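Local atomic coordinates of carbohydrate kinase (Agrobacterium tumefaciens, PDB entry 2NWH), a protein that probably transfers the gamma-phosphate of ATP to a hydroxyl group of a sugar or related small molecule, as a pfkB-family member of the ribokinase clan. Residues A[162-167]-A[182-188]; A[62-68]-A[87-92]; A[224-228]-A[248-252]; A[12-18]-A[34-40]. One frame throughout, in Å; residues are numbered along the deposited sequence.

Interaction 1: A[162-167]-A[182-188]; sequences PLAAIA and DIDILFM
Two short strands, 163-166 and 185-188, lie side by side and parallel, their axes 4.7 Å apart at 12°, in the order expected of a beta-alpha-beta unit whose crossover carries helix 170-173. Ala164 pairs with Ile185, Ala165 with Leu186 and Ile166 with Phe187, at CA-CA distances of 4.6, 4.7 and 4.9 Å. The ladder runs Ala165 N to Ile185 O (2.9 Å), Phe187 N to Ala165 O (2.8 Å) and Ala167 N to Phe187 O (3.1 Å). At its start Leu163 O takes Asp184 N at 2.6 Å and, weakly, Ile185 N at 3.4 Å, where the chain turns at Asp184 (phi/psi -70/-40). Small residues make the hollows. On one face the Phe187 ring (chi1 m) fills the space beside Ala164, with CE2 4.2 Å from Ala164 CB, and meets Ile166 CG1 through CD2 at 4.4 Å. On the other, Ala165 CB is met by Ile183 CD1 (3.8 Å) and Leu186 CG (4.1 Å); Leu186, in the tt rotamer, also brings CD2 to 3.9 Å from Ala167 CB. Leu163 CD2 packs on Ile183 CG1 at 3.8 Å. Strand 137-141 flanks 163-166 on its other edge. Helix 255-266 covers the face of Ala164, Ile185 and Phe187, while helix 190-197 packs against Ala167, Leu186 and Met188.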
loop_
_atom_site.group_PDB
_atom_site.type_symbol
_atom_site.label_atom_id
_atom_site.label_comp_id
_atom_site.label_asym_id
_atom_site.label_seq_id
_atom_site.Cartn_x
_atom_site.Cartn_y
_atom_site.Cartn_z
ATOM N N PRO A 162 -16.310 0.879 5.118
ATOM C CA PRO A 162 -15.321 -0.192 5.038
ATOM C C PRO A 162 -13.914 0.364 5.227
ATOM O O PRO A 162 -13.592 1.455 4.669
ATOM C CB PRO A 162 -15.505 -0.736 3.603
ATOM C CG PRO A 162 -16.978 -0.454 3.315
ATOM C CD PRO A 162 -17.188 0.915 3.933
ATOM N N LEU A 163 -13.080 -0.352 5.986
ATOM C CA LEU A 163 -11.679 0.077 6.167
ATOM C C LEU A 163 -10.693 -1.027 5.786
ATOM O O LEU A 163 -10.762 -2.133 6.335
ATOM C CB LEU A 163 -11.413 0.499 7.625
ATOM C CG LEU A 163 -9.999 0.892 8.111
ATOM C CD1 LEU A 163 -9.469 2.155 7.466
ATOM C CD2 LEU A 163 -9.999 1.070 9.651
ATOM N N ALA A 164 -9.800 -0.703 4.864
ATOM C CA ALA A 164 -8.635 -1.529 4.526
ATOM C C ALA A 164 -7.322 -0.904 5.042
ATOM O O ALA A 164 -7.239 0.292 5.304
ATOM C CB ALA A 164 -8.552 -1.723 2.981
ATOM N N ALA A 165 -6.301 -1.728 5.159
ATOM C CA ALA A 165 -5.037 -1.332 5.749
ATOM C C ALA A 165 -3.890 -2.040 5.064
ATOM O O ALA A 165 -3.988 -3.217 4.697
ATOM C CB ALA A 165 -5.041 -1.676 7.229
ATOM N N ILE A 166 -2.799 -1.318 4.889
ATOM C CA ILE A 166 -1.550 -1.887 4.394
ATOM C C ILE A 166 -0.536 -1.856 5.533
ATOM O O ILE A 166 -0.304 -0.800 6.148
ATOM C CB ILE A 166 -1.036 -1.065 3.186
ATOM C CG1 ILE A 166 -1.929 -1.269 1.961
ATOM C CG2 ILE A 166 0.399 -1.436 2.764
ATOM C CD1 ILE A 166 -1.645 -0.140 0.930
ATOM N N ALA A 167 0.100 -3.006 5.763
ATOM C CA ALA A 167 0.940 -3.248 6.930
ATOM C C ALA A 167 2.297 -2.531 6.912
ATOM O O ALA A 167 2.868 -2.288 7.975
ATOM C CB ALA A 167 1.147 -4.751 7.117
ATOM N N ASP A 182 -11.788 -3.383 13.539
ATOM C CA ASP A 182 -12.430 -2.388 12.671
ATOM C C ASP A 182 -11.918 -2.404 11.206
ATOM O O ASP A 182 -12.406 -1.626 10.363
ATOM C CB ASP A 182 -12.275 -0.997 13.268
ATOM C CG ASP A 182 -13.134 -0.801 14.526
ATOM O OD1 ASP A 182 -14.331 -1.161 14.459
ATOM O OD2 ASP A 182 -12.633 -0.262 15.543
ATOM N N ILE A 183 -10.951 -3.277 10.923
ATOM C CA ILE A 183 -10.346 -3.410 9.577
ATOM C C ILE A 183 -10.993 -4.567 8.779
ATOM O O ILE A 183 -10.902 -5.743 9.154
ATOM C CB ILE A 183 -8.803 -3.566 9.657
ATOM C CG1 ILE A 183 -8.168 -2.245 10.089
ATOM C CG2 ILE A 183 -8.198 -4.019 8.285
ATOM C CD1 ILE A 183 -6.732 -2.339 10.558
ATOM N N ASP A 184 -11.665 -4.215 7.691
ATOM C CA ASP A 184 -12.287 -5.186 6.828
ATOM C C ASP A 184 -11.282 -6.022 6.055
ATOM O O ASP A 184 -11.505 -7.201 5.866
ATOM C CB ASP A 184 -13.258 -4.487 5.877
ATOM C CG ASP A 184 -14.569 -4.140 6.552
ATOM O OD1 ASP A 184 -14.714 -4.411 7.766
ATOM O OD2 ASP A 184 -15.471 -3.630 5.846
ATOM N N ILE A 185 -10.199 -5.396 5.579
ATOM C CA ILE A 185 -9.139 -6.103 4.810
ATOM C C ILE A 185 -7.750 -5.551 5.152
ATOM O O ILE A 185 -7.480 -4.355 4.948
ATOM C CB ILE A 185 -9.303 -5.975 3.277
ATOM C CG1 ILE A 185 -10.731 -6.339 2.836
ATOM C CG2 ILE A 185 -8.244 -6.883 2.557
ATOM C CD1 ILE A 185 -11.158 -5.828 1.474
ATOM N N LEU A 186 -6.877 -6.404 5.663
ATOM C CA LEU A 186 -5.493 -6.019 5.936
ATOM C C LEU A 186 -4.550 -6.719 4.966
ATOM O O LEU A 186 -4.571 -7.963 4.833
ATOM C CB LEU A 186 -5.089 -6.384 7.361
ATOM C CG LEU A 186 -4.017 -5.534 8.066
ATOM C CD1 LEU A 186 -3.712 -6.185 9.385
ATOM C CD2 LEU A 186 -2.708 -5.318 7.320
ATOM N N PHE A 187 -3.728 -5.925 4.290
ATOM C CA PHE A 187 -2.784 -6.473 3.299
ATOM C C PHE A 187 -1.392 -6.620 3.875
ATOM O O PHE A 187 -0.808 -5.658 4.380
ATOM C CB PHE A 187 -2.739 -5.628 2.032
ATOM C CG PHE A 187 -4.057 -5.551 1.311
ATOM C CD1 PHE A 187 -4.489 -6.613 0.516
ATOM C CD2 PHE A 187 -4.875 -4.448 1.454
ATOM C CE1 PHE A 187 -5.706 -6.558 -0.136
ATOM C CE2 PHE A 187 -6.090 -4.372 0.787
ATOM C CZ PHE A 187 -6.512 -5.449 0.011
ATOM N N MET A 188 -0.850 -7.828 3.776
ATOM C CA MET A 188 0.452 -8.081 4.340
ATOM C C MET A 188 1.174 -9.238 3.663
ATOM O O MET A 188 0.575 -10.035 2.924
ATOM C CB MET A 188 0.323 -8.344 5.845
ATOM C CG MET A 188 -0.540 -9.558 6.183
ATOM S SD MET A 188 -0.898 -9.585 7.940
ATOM C CE MET A 188 -2.642 -9.860 7.953
#

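Interaction 2: A[62-68]-A[87-92]; sequences RGGDVTG and FLDRRT
A strand-to-helix turn, 62-68, meets the type I beta turn Phe87-Arg90 and the extended residues after it, beside strands 55-63 and 81-87 of the large sheet. Phe87 N donates to Arg62 O (2.8 Å), and Arg90 N closes its turn on Phe87 O (2.9 Å). Gly64 N donates a hydrogen bond to Arg90 O at 3.0 Å. The two glycines let the backbones close in: CA-CA is 4.1 Å for Gly63-Thr92 and 3.9 Å for Gly64-Leu88, and a CB on either glycine would clash with the other segment. Asp65 (chi1 p) is the N-cap of helix 66-77, its OD1 accepting a weak bond from Gly68 N at 3.0 Å. The same OD1 receives Thr92 OG1 at 2.6 Å, and OD2 receives Thr92 N at 2.8 Å. Thr92 OG1 (chi1 m) also accepts from Gly63 N at 2.8 Å, so one hydroxyl joins Gly63 to the Asp65 cap. Arg91 folds back (mmm) to set its guanidinium face over Asp65 OD2, a salt bridge of charges alone with NE 3.0 Å away. Arg62 CD passes 3.5 Å from Thr92 OG1, and its guanidinium forms a salt bridge with Asp82. Water 2 accepts from Thr67 N (3.1 Å) and Arg91 NH1 (3.0 Å); water 1 binds Thr67 OG1 at 2.6 Å, accepts weakly from Arg91 NH2 at 3.0 Å and donates to Thr92 O at 2.9 Å.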
loop_
_atom_site.group_PDB
_atom_site.type_symbol
_atom_site.label_atom_id
_atom_site.label_comp_id
_atom_site.label_asym_id
_atom_site.label_seq_id
_atom_site.Cartn_x
_atom_site.Cartn_y
_atom_site.Cartn_z
ATOM N N ARG A 62 2.275 16.535 5.238
ATOM C CA ARG A 62 3.045 17.110 4.140
ATOM C C ARG A 62 3.819 18.313 4.693
ATOM O O ARG A 62 3.293 19.070 5.496
ATOM C CB ARG A 62 2.094 17.591 3.063
ATOM C CG ARG A 62 2.700 18.279 1.867
ATOM C CD ARG A 62 3.494 17.311 0.930
ATOM N NE ARG A 62 2.673 16.117 0.580
ATOM C CZ ARG A 62 1.646 16.107 -0.278
ATOM N NH1 ARG A 62 1.268 17.197 -0.950
ATOM N NH2 ARG A 62 0.970 14.975 -0.460
ATOM N N GLY A 63 5.030 18.518 4.202
ATOM C CA GLY A 63 5.794 19.729 4.539
ATOM C C GLY A 63 5.492 20.954 3.675
ATOM O O GLY A 63 4.817 20.856 2.659
ATOM N N GLY A 64 6.034 22.115 4.041
ATOM C CA GLY A 64 5.838 23.291 3.224
ATOM C C GLY A 64 6.907 23.471 2.154
ATOM O O GLY A 64 7.316 24.602 1.903
ATOM N N ASP A 65 7.367 22.381 1.540
ATOM C CA ASP A 65 8.561 22.394 0.683
ATOM C C ASP A 65 8.319 21.980 -0.759
ATOM O O ASP A 65 7.249 21.467 -1.133
ATOM C CB ASP A 65 9.675 21.517 1.303
ATOM C CG ASP A 65 9.168 20.117 1.736
ATOM O OD1 ASP A 65 8.059 19.706 1.318
ATOM O OD2 ASP A 65 9.892 19.420 2.480
ATOM N N VAL A 66 9.343 22.171 -1.586
ATOM C CA VAL A 66 9.264 21.735 -2.966
ATOM C C VAL A 66 9.165 20.211 -3.124
ATOM O O VAL A 66 8.573 19.738 -4.101
ATOM C CB VAL A 66 10.429 22.308 -3.841
ATOM C CG1 VAL A 66 10.335 21.787 -5.275
ATOM C CG2 VAL A 66 10.394 23.833 -3.848
ATOM N N THR A 67 9.764 19.439 -2.217
ATOM C CA THR A 67 9.622 18.003 -2.330
ATOM C C THR A 67 8.154 17.610 -2.158
ATOM O O THR A 67 7.687 16.684 -2.804
ATOM C CB THR A 67 10.527 17.229 -1.371
ATOM O OG1 THR A 67 10.512 17.885 -0.107
ATOM C CG2 THR A 67 11.985 17.186 -1.942
ATOM N N GLY A 68 7.432 18.344 -1.309
ATOM C CA GLY A 68 6.007 18.076 -1.047
ATOM C C GLY A 68 5.217 18.363 -2.307
ATOM O O GLY A 68 4.237 17.660 -2.616
ATOM N N PHE A 87 2.086 21.060 7.090
ATOM C CA PHE A 87 2.771 21.765 8.190
ATOM C C PHE A 87 3.873 22.600 7.593
ATOM O O PHE A 87 4.937 22.090 7.244
ATOM C CB PHE A 87 3.328 20.803 9.241
ATOM C CG PHE A 87 2.275 19.950 9.835
ATOM C CD1 PHE A 87 1.490 20.437 10.884
ATOM C CD2 PHE A 87 2.025 18.683 9.309
ATOM C CE1 PHE A 87 0.445 19.658 11.443
ATOM C CE2 PHE A 87 0.992 17.862 9.873
ATOM C CZ PHE A 87 0.205 18.374 10.922
ATOM N N LEU A 88 3.556 23.877 7.398
ATOM C CA LEU A 88 4.350 24.736 6.520
ATOM C C LEU A 88 5.787 24.909 6.991
ATOM O O LEU A 88 6.721 25.007 6.150
ATOM C CB LEU A 88 3.661 26.098 6.354
ATOM C CG LEU A 88 2.453 26.064 5.406
ATOM C CD1 LEU A 88 1.832 27.498 5.386
ATOM C CD2 LEU A 88 2.882 25.632 3.969
ATOM N N ASP A 89 5.980 24.862 8.310
ATOM C CA ASP A 89 7.324 24.921 8.934
ATOM C C ASP A 89 8.171 23.639 8.804
ATOM O O ASP A 89 9.350 23.624 9.164
ATOM C CB ASP A 89 7.198 25.255 10.432
ATOM C CG ASP A 89 6.320 24.267 11.195
ATOM O OD1 ASP A 89 5.165 24.022 10.759
ATOM O OD2 ASP A 89 6.773 23.738 12.255
ATOM N N ARG A 90 7.591 22.548 8.315
ATOM C CA ARG A 90 8.289 21.251 8.365
ATOM C C ARG A 90 8.643 20.719 6.994
ATOM O O ARG A 90 8.204 21.259 5.951
ATOM C CB ARG A 90 7.457 20.197 9.100
ATOM C CG ARG A 90 7.077 20.532 10.592
ATOM C CD ARG A 90 8.243 20.259 11.565
ATOM N NE ARG A 90 8.802 18.907 11.325
ATOM C CZ ARG A 90 8.547 17.842 12.098
ATOM N NH1 ARG A 90 7.794 17.991 13.192
ATOM N NH2 ARG A 90 9.065 16.646 11.812
ATOM N N ARG A 91 9.476 19.676 6.997
ATOM C CA ARG A 91 9.890 19.013 5.742
ATOM C C ARG A 91 9.039 17.768 5.482
ATOM O O ARG A 91 8.713 17.048 6.416
ATOM C CB ARG A 91 11.356 18.583 5.825
ATOM C CG ARG A 91 12.345 19.742 5.809
ATOM C CD ARG A 91 12.349 20.472 4.456
ATOM N NE ARG A 91 12.724 19.564 3.360
ATOM C CZ ARG A 91 12.917 19.919 2.096
ATOM N NH1 ARG A 91 12.791 21.188 1.732
ATOM N NH2 ARG A 91 13.251 19.006 1.197
ATOM N N THR A 92 8.756 17.510 4.210
ATOM C CA THR A 92 8.016 16.325 3.783
ATOM C C THR A 92 8.885 15.074 4.060
ATOM O O THR A 92 10.126 15.095 3.881
ATOM C CB THR A 92 7.625 16.496 2.274
ATOM O OG1 THR A 92 6.737 17.630 2.127
ATOM C CG2 THR A 92 7.013 15.237 1.666
HETATM O O HOH W 1 11.558 16.615 1.918
HETATM O O HOH W 2 12.306 20.899 -1.254
#

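Interaction 3: A[224-228]-A[248-252]; sequences GASEV and KDVTG. With NA (sodium ion), chain E.
A sodium ion is bound twice over by each of two residues of the 248-252 loop: Asp249 through OD1 (2.3 Å) and OD2 (2.6 Å), Thr251 through O (2.4 Å) and OG1 (2.6 Å). Asp249 (chi1 t, chi2 -5°) also forms an Asx turn, its OD1 accepting from Thr251 N at 3.1 Å, and this turn brings both ligand side chains to the same ion. Thr251 takes chi1 p, so that OG1 binds sodium while donating to Gly224 O at 2.9 Å. The second tie between the segments is nearly linear: Val250 N donates to Ala225 O at 3.1 Å (178°). Gly224 has positive phi (63/-147), after which Ala225 (-79/-30) and Ser226 (-136/0) turn the chain into the strand beginning at Glu227. Ala225 and Asp249 are nearest in register, CA-CA 4.8 Å. Around these bonds Ala225 CB lies 3.7 Å from Lys248 O, Ala225 O is 3.6 Å from Thr251 CG2, and Val228 CG2 reaches Val250 CG2 at 4.5 Å. In ribokinase relatives a monovalent-cation site lies beside the nucleotide pocket, and this site is consistent with that role. The 224-228 segment links strands 219-223 and 227-231 of the large sheet; the 248-252 loop precedes helix 255-266, and helix 271-286 backs Val228, Asp249 and Val250.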
loop_
_atom_site.group_PDB
_atom_site.type_symbol
_atom_site.label_atom_id
_atom_site.label_comp_id
_atom_site.label_asym_id
_atom_site.label_seq_id
_atom_site.Cartn_x
_atom_site.Cartn_y
_atom_site.Cartn_z
ATOM N N GLY A 224 6.472 -15.393 -0.721
ATOM C CA GLY A 224 7.396 -15.607 -1.842
ATOM C C GLY A 224 6.822 -15.100 -3.159
ATOM O O GLY A 224 6.071 -14.124 -3.186
ATOM N N ALA A 225 7.165 -15.778 -4.249
ATOM C CA ALA A 225 6.717 -15.386 -5.588
ATOM C C ALA A 225 5.274 -15.800 -5.946
ATOM O O ALA A 225 4.611 -15.103 -6.722
ATOM C CB ALA A 225 7.702 -15.925 -6.646
ATOM N N SER A 226 4.797 -16.910 -5.373
ATOM C CA SER A 226 3.635 -17.630 -5.901
ATOM C C SER A 226 2.549 -18.135 -4.917
ATOM O O SER A 226 1.583 -18.767 -5.377
ATOM C CB SER A 226 4.117 -18.830 -6.747
ATOM O OG SER A 226 4.717 -18.433 -7.978
ATOM N N GLU A 227 2.686 -17.915 -3.601
ATOM C CA GLU A 227 1.606 -18.328 -2.675
ATOM C C GLU A 227 0.875 -17.127 -2.065
ATOM O O GLU A 227 1.513 -16.195 -1.555
ATOM C CB GLU A 227 2.090 -19.250 -1.547
ATOM C CG GLU A 227 3.098 -20.305 -1.942
ATOM C CD GLU A 227 3.493 -21.222 -0.785
ATOM O OE1 GLU A 227 2.657 -22.054 -0.344
ATOM O OE2 GLU A 227 4.658 -21.130 -0.332
ATOM N N VAL A 228 -0.455 -17.158 -2.126
ATOM C CA VAL A 228 -1.286 -16.076 -1.563
ATOM C C VAL A 228 -2.543 -16.661 -0.940
ATOM O O VAL A 228 -3.174 -17.528 -1.535
ATOM C CB VAL A 228 -1.766 -15.072 -2.633
ATOM C CG1 VAL A 228 -2.257 -13.770 -1.940
ATOM C CG2 VAL A 228 -0.682 -14.776 -3.672
ATOM N N LYS A 248 4.851 -16.551 -13.320
ATOM C CA LYS A 248 5.638 -17.160 -12.238
ATOM C C LYS A 248 5.938 -16.225 -11.065
ATOM O O LYS A 248 6.574 -16.640 -10.093
ATOM C CB LYS A 248 6.963 -17.714 -12.781
ATOM C CG LYS A 248 6.842 -18.516 -14.052
ATOM C CD LYS A 248 6.015 -19.772 -13.852
ATOM C CE LYS A 248 6.222 -20.768 -15.022
ATOM N NZ LYS A 248 6.125 -20.123 -16.375
ATOM N N ASP A 249 5.515 -14.966 -11.170
ATOM C CA ASP A 249 5.623 -14.002 -10.067
ATOM C C ASP A 249 4.392 -13.122 -10.069
ATOM O O ASP A 249 4.140 -12.395 -11.034
ATOM C CB ASP A 249 6.892 -13.142 -10.195
ATOM C CG ASP A 249 7.226 -12.373 -8.905
ATOM O OD1 ASP A 249 6.439 -12.408 -7.925
ATOM O OD2 ASP A 249 8.287 -11.703 -8.864
ATOM N N VAL A 250 3.637 -13.214 -8.977
ATOM C CA VAL A 250 2.401 -12.469 -8.760
ATOM C C VAL A 250 2.468 -11.665 -7.433
ATOM O O VAL A 250 1.444 -11.381 -6.789
ATOM C CB VAL A 250 1.196 -13.449 -8.771
ATOM C CG1 VAL A 250 1.038 -14.094 -10.175
ATOM C CG2 VAL A 250 1.360 -14.556 -7.668
ATOM N N THR A 251 3.682 -11.299 -7.029
ATOM C CA THR A 251 3.876 -10.519 -5.791
ATOM C C THR A 251 4.817 -9.310 -6.035
ATOM O O THR A 251 5.834 -9.426 -6.739
ATOM C CB THR A 251 4.431 -11.405 -4.646
ATOM O OG1 THR A 251 5.718 -11.925 -5.032
ATOM C CG2 THR A 251 3.481 -12.579 -4.359
ATOM N N GLY A 252 4.490 -8.160 -5.444
ATOM C CA GLY A 252 5.369 -6.999 -5.529
ATOM C C GLY A 252 5.657 -6.348 -4.200
ATOM O O GLY A 252 5.522 -6.976 -3.118
HETATM NA NA NA E . 7.592 -10.980 -6.509
#

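Interaction 4: A[12-18]-A[34-40]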
loop_
_atom_site.group_PDB
_atom_site.type_symbol
_atom_site.label_atom_id
_atom_site.label_comp_id
_atom_site.label_asym_id
_atom_site.label_seq_id
_atom_site.Cartn_x
_atom_site.Cartn_y
_atom_site.Cartn_z
ATOM N N ALA A 12 3.028 9.426 2.233
ATOM C CA ALA A 12 3.315 9.910 0.922
ATOM C C ALA A 12 4.633 10.630 1.125
ATOM O O ALA A 12 4.696 11.624 1.816
ATOM C CB ALA A 12 2.187 10.861 0.426
ATOM N N HIS A 13 5.719 10.079 0.578
ATOM C CA HIS A 13 7.066 10.633 0.861
ATOM C C HIS A 13 7.783 10.864 -0.478
ATOM O O HIS A 13 7.349 10.371 -1.515
ATOM C CB HIS A 13 7.906 9.704 1.798
ATOM C CG HIS A 13 8.128 8.286 1.307
ATOM N ND1 HIS A 13 8.982 7.949 0.276
ATOM C CD2 HIS A 13 7.676 7.111 1.798
ATOM C CE1 HIS A 13 9.007 6.635 0.120
ATOM N NE2 HIS A 13 8.225 6.101 1.038
ATOM N N ILE A 14 8.888 11.601 -0.413
ATOM C CA ILE A 14 9.795 11.721 -1.545
ATOM C C ILE A 14 10.824 10.575 -1.474
ATOM O O ILE A 14 11.390 10.263 -0.410
ATOM C CB ILE A 14 10.432 13.143 -1.614
ATOM C CG1 ILE A 14 11.096 13.438 -2.964
ATOM C CG2 ILE A 14 11.458 13.375 -0.458
ATOM C CD1 ILE A 14 10.070 13.601 -4.125
ATOM N N ASP A 15 11.051 9.956 -2.627
ATOM C CA ASP A 15 12.030 8.905 -2.743
ATOM C C ASP A 15 13.144 9.448 -3.625
ATOM O O ASP A 15 12.930 9.714 -4.808
ATOM C CB ASP A 15 11.391 7.664 -3.366
ATOM C CG ASP A 15 12.358 6.515 -3.533
ATOM O OD1 ASP A 15 13.485 6.705 -4.069
ATOM O OD2 ASP A 15 11.973 5.396 -3.162
ATOM N N ARG A 16 14.324 9.600 -3.031
ATOM C CA ARG A 16 15.479 10.162 -3.726
ATOM C C ARG A 16 16.559 9.077 -3.817
ATOM O O ARG A 16 16.995 8.510 -2.794
ATOM C CB ARG A 16 15.995 11.418 -2.965
ATOM C CG ARG A 16 14.894 12.530 -2.838
ATOM C CD ARG A 16 15.443 13.881 -2.316
ATOM N NE ARG A 16 16.349 14.461 -3.304
ATOM C CZ ARG A 16 17.675 14.532 -3.163
ATOM N NH1 ARG A 16 18.260 14.076 -2.060
ATOM N NH2 ARG A 16 18.426 15.031 -4.149
ATOM N N ARG A 17 17.003 8.813 -5.032
ATOM C CA ARG A 17 17.951 7.749 -5.276
ATOM C C ARG A 17 19.162 8.347 -5.996
ATOM O O ARG A 17 19.035 8.922 -7.077
ATOM C CB ARG A 17 17.251 6.679 -6.107
ATOM C CG ARG A 17 17.973 5.338 -6.297
ATOM C CD ARG A 17 16.944 4.348 -6.915
ATOM N NE ARG A 17 17.446 2.976 -7.037
ATOM C CZ ARG A 17 16.696 1.924 -7.366
ATOM N NH1 ARG A 17 15.398 2.072 -7.631
ATOM N NH2 ARG A 17 17.255 0.720 -7.454
ATOM N N GLY A 18 20.328 8.241 -5.359
ATOM C CA GLY A 18 21.572 8.738 -5.917
ATOM C C GLY A 18 22.433 7.557 -6.353
ATOM O O GLY A 18 22.649 6.618 -5.575
ATOM N N TRP A 34 21.087 12.374 -8.958
ATOM C CA TRP A 34 19.930 12.074 -8.082
ATOM C C TRP A 34 18.691 11.888 -8.942
ATOM O O TRP A 34 18.489 12.698 -9.879
ATOM C CB TRP A 34 19.678 13.226 -7.130
ATOM C CG TRP A 34 20.665 13.211 -6.039
ATOM C CD1 TRP A 34 21.795 13.972 -5.947
ATOM C CD2 TRP A 34 20.659 12.341 -4.905
ATOM N NE1 TRP A 34 22.479 13.660 -4.802
ATOM C CE2 TRP A 34 21.811 12.659 -4.133
ATOM C CE3 TRP A 34 19.779 11.341 -4.441
ATOM C CZ2 TRP A 34 22.136 11.982 -2.931
ATOM C CZ3 TRP A 34 20.091 10.681 -3.243
ATOM C CH2 TRP A 34 21.286 10.988 -2.514
ATOM N N MET A 35 17.948 10.802 -8.698
ATOM C CA MET A 35 16.659 10.579 -9.342
ATOM C C MET A 35 15.641 10.812 -8.190
ATOM O O MET A 35 15.868 10.344 -7.079
ATOM C CB MET A 35 16.585 9.134 -9.887
ATOM C CG MET A 35 17.543 8.804 -11.101
ATOM S SD MET A 35 17.927 7.007 -11.532
ATOM C CE MET A 35 18.346 6.314 -9.926
ATOM N N GLU A 36 14.553 11.546 -8.448
ATOM C CA GLU A 36 13.525 11.742 -7.394
ATOM C C GLU A 36 12.154 11.258 -7.887
ATOM O O GLU A 36 11.806 11.440 -9.058
ATOM C CB GLU A 36 13.347 13.213 -7.001
ATOM C CG GLU A 36 14.521 13.986 -6.535
ATOM C CD GLU A 36 14.053 15.316 -5.923
ATOM O OE1 GLU A 36 12.978 15.835 -6.339
ATOM O OE2 GLU A 36 14.755 15.827 -5.031
ATOM N N GLU A 37 11.372 10.651 -7.015
ATOM C CA GLU A 37 9.980 10.393 -7.349
ATOM C C GLU A 37 9.173 10.241 -6.089
ATOM O O GLU A 37 9.719 10.093 -5.013
ATOM C CB GLU A 37 9.825 9.140 -8.190
ATOM C CG GLU A 37 10.351 7.891 -7.552
ATOM C CD GLU A 37 10.348 6.700 -8.511
ATOM O OE1 GLU A 37 10.792 6.807 -9.698
ATOM O OE2 GLU A 37 9.909 5.643 -8.037
ATOM N N ALA A 38 7.864 10.245 -6.230
ATOM C CA ALA A 38 7.036 10.080 -5.036
ATOM C C ALA A 38 6.857 8.587 -4.692
ATOM O O ALA A 38 6.912 7.684 -5.572
ATOM C CB ALA A 38 5.682 10.786 -5.245
ATOM N N GLY A 39 6.648 8.318 -3.417
ATOM C CA GLY A 39 6.380 6.967 -2.935
ATOM C C GLY A 39 5.579 6.958 -1.650
ATOM O O GLY A 39 4.967 7.988 -1.293
ATOM N N GLY A 40 5.616 5.823 -0.947
ATOM C CA GLY A 40 4.832 5.628 0.299
ATOM C C GLY A 40 3.739 4.606 0.025
ATOM O O GLY A 40 3.094 4.633 -1.041
#
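Six backbone hydrogen bonds join strands 13-18 and 34-39 in reciprocal pairs: His13 N to Gly39 O and Gly39 N to His13 O, both 2.9 Å; Asp15 N to Glu37 O at 2.7 Å and Glu37 N to Asp15 O at 2.9 Å; Arg17 N to Met35 O at 2.8 Å and Met35 N to Arg17 O at 2.7 Å. Ile14-Ala38 and Arg16-Glu36 are the non-hydrogen-bonded pairs between them, and Gly18-Trp34 is another beyond Arg17-Met35. This is the antiparallel hairpin of the small four-stranded sheet, which in ribokinase-like kinases forms a lid beside the substrate site; strand 94-99 continues it beyond 13-20. Charge and ring contacts gather at the Gly18 end. Arg16 NE binds Glu36 OE2 at 2.7 Å as a salt bridge, while the guanidinium stacks on Trp34, with CZ 4.4 Å from the centroid of the six-membered ring in a cation-pi contact. The opposite ring face takes Gly18 CA at 3.7 Å from that centroid, a CH-pi contact where a CB would collide with the indole. Van der Waals contacts are lighter: Arg17 CG meets Met35 CE at 3.8 Å, and Ile14 CD1 lies 3.6 Å from Glu37 O. At the far end the His13 ring turns one face to Gly40 N, 3.3 Å from NE2; Gly40, the N-cap of helix 41-51, has positive phi (111°).

Overall arrangement
Interaction 1 is the core contact, with no exposed residues among those that touch; the other three are only partly buried. Interactions 1, 2 and 3 all reach the large sheet: 1 within its parallel interior, 2 at one of its outermost strands, 81-87, 3 where its parallel strands give way to antiparallel ones. Interaction 4 belongs to the separate small sheet, yet it touches interaction 2, Thr67 CG2 lying 4.0 Å from Ile14 CG1. Chemistry follows place: alanines and aliphatic side chains inside, an acidic cap, arginine and waters at the sheet edge, a metal by the loop, charged and aromatic pairs on the hairpin. Interactions 2 and 3, with centres about 36 Å apart, lie on opposite sides of the chain's centre.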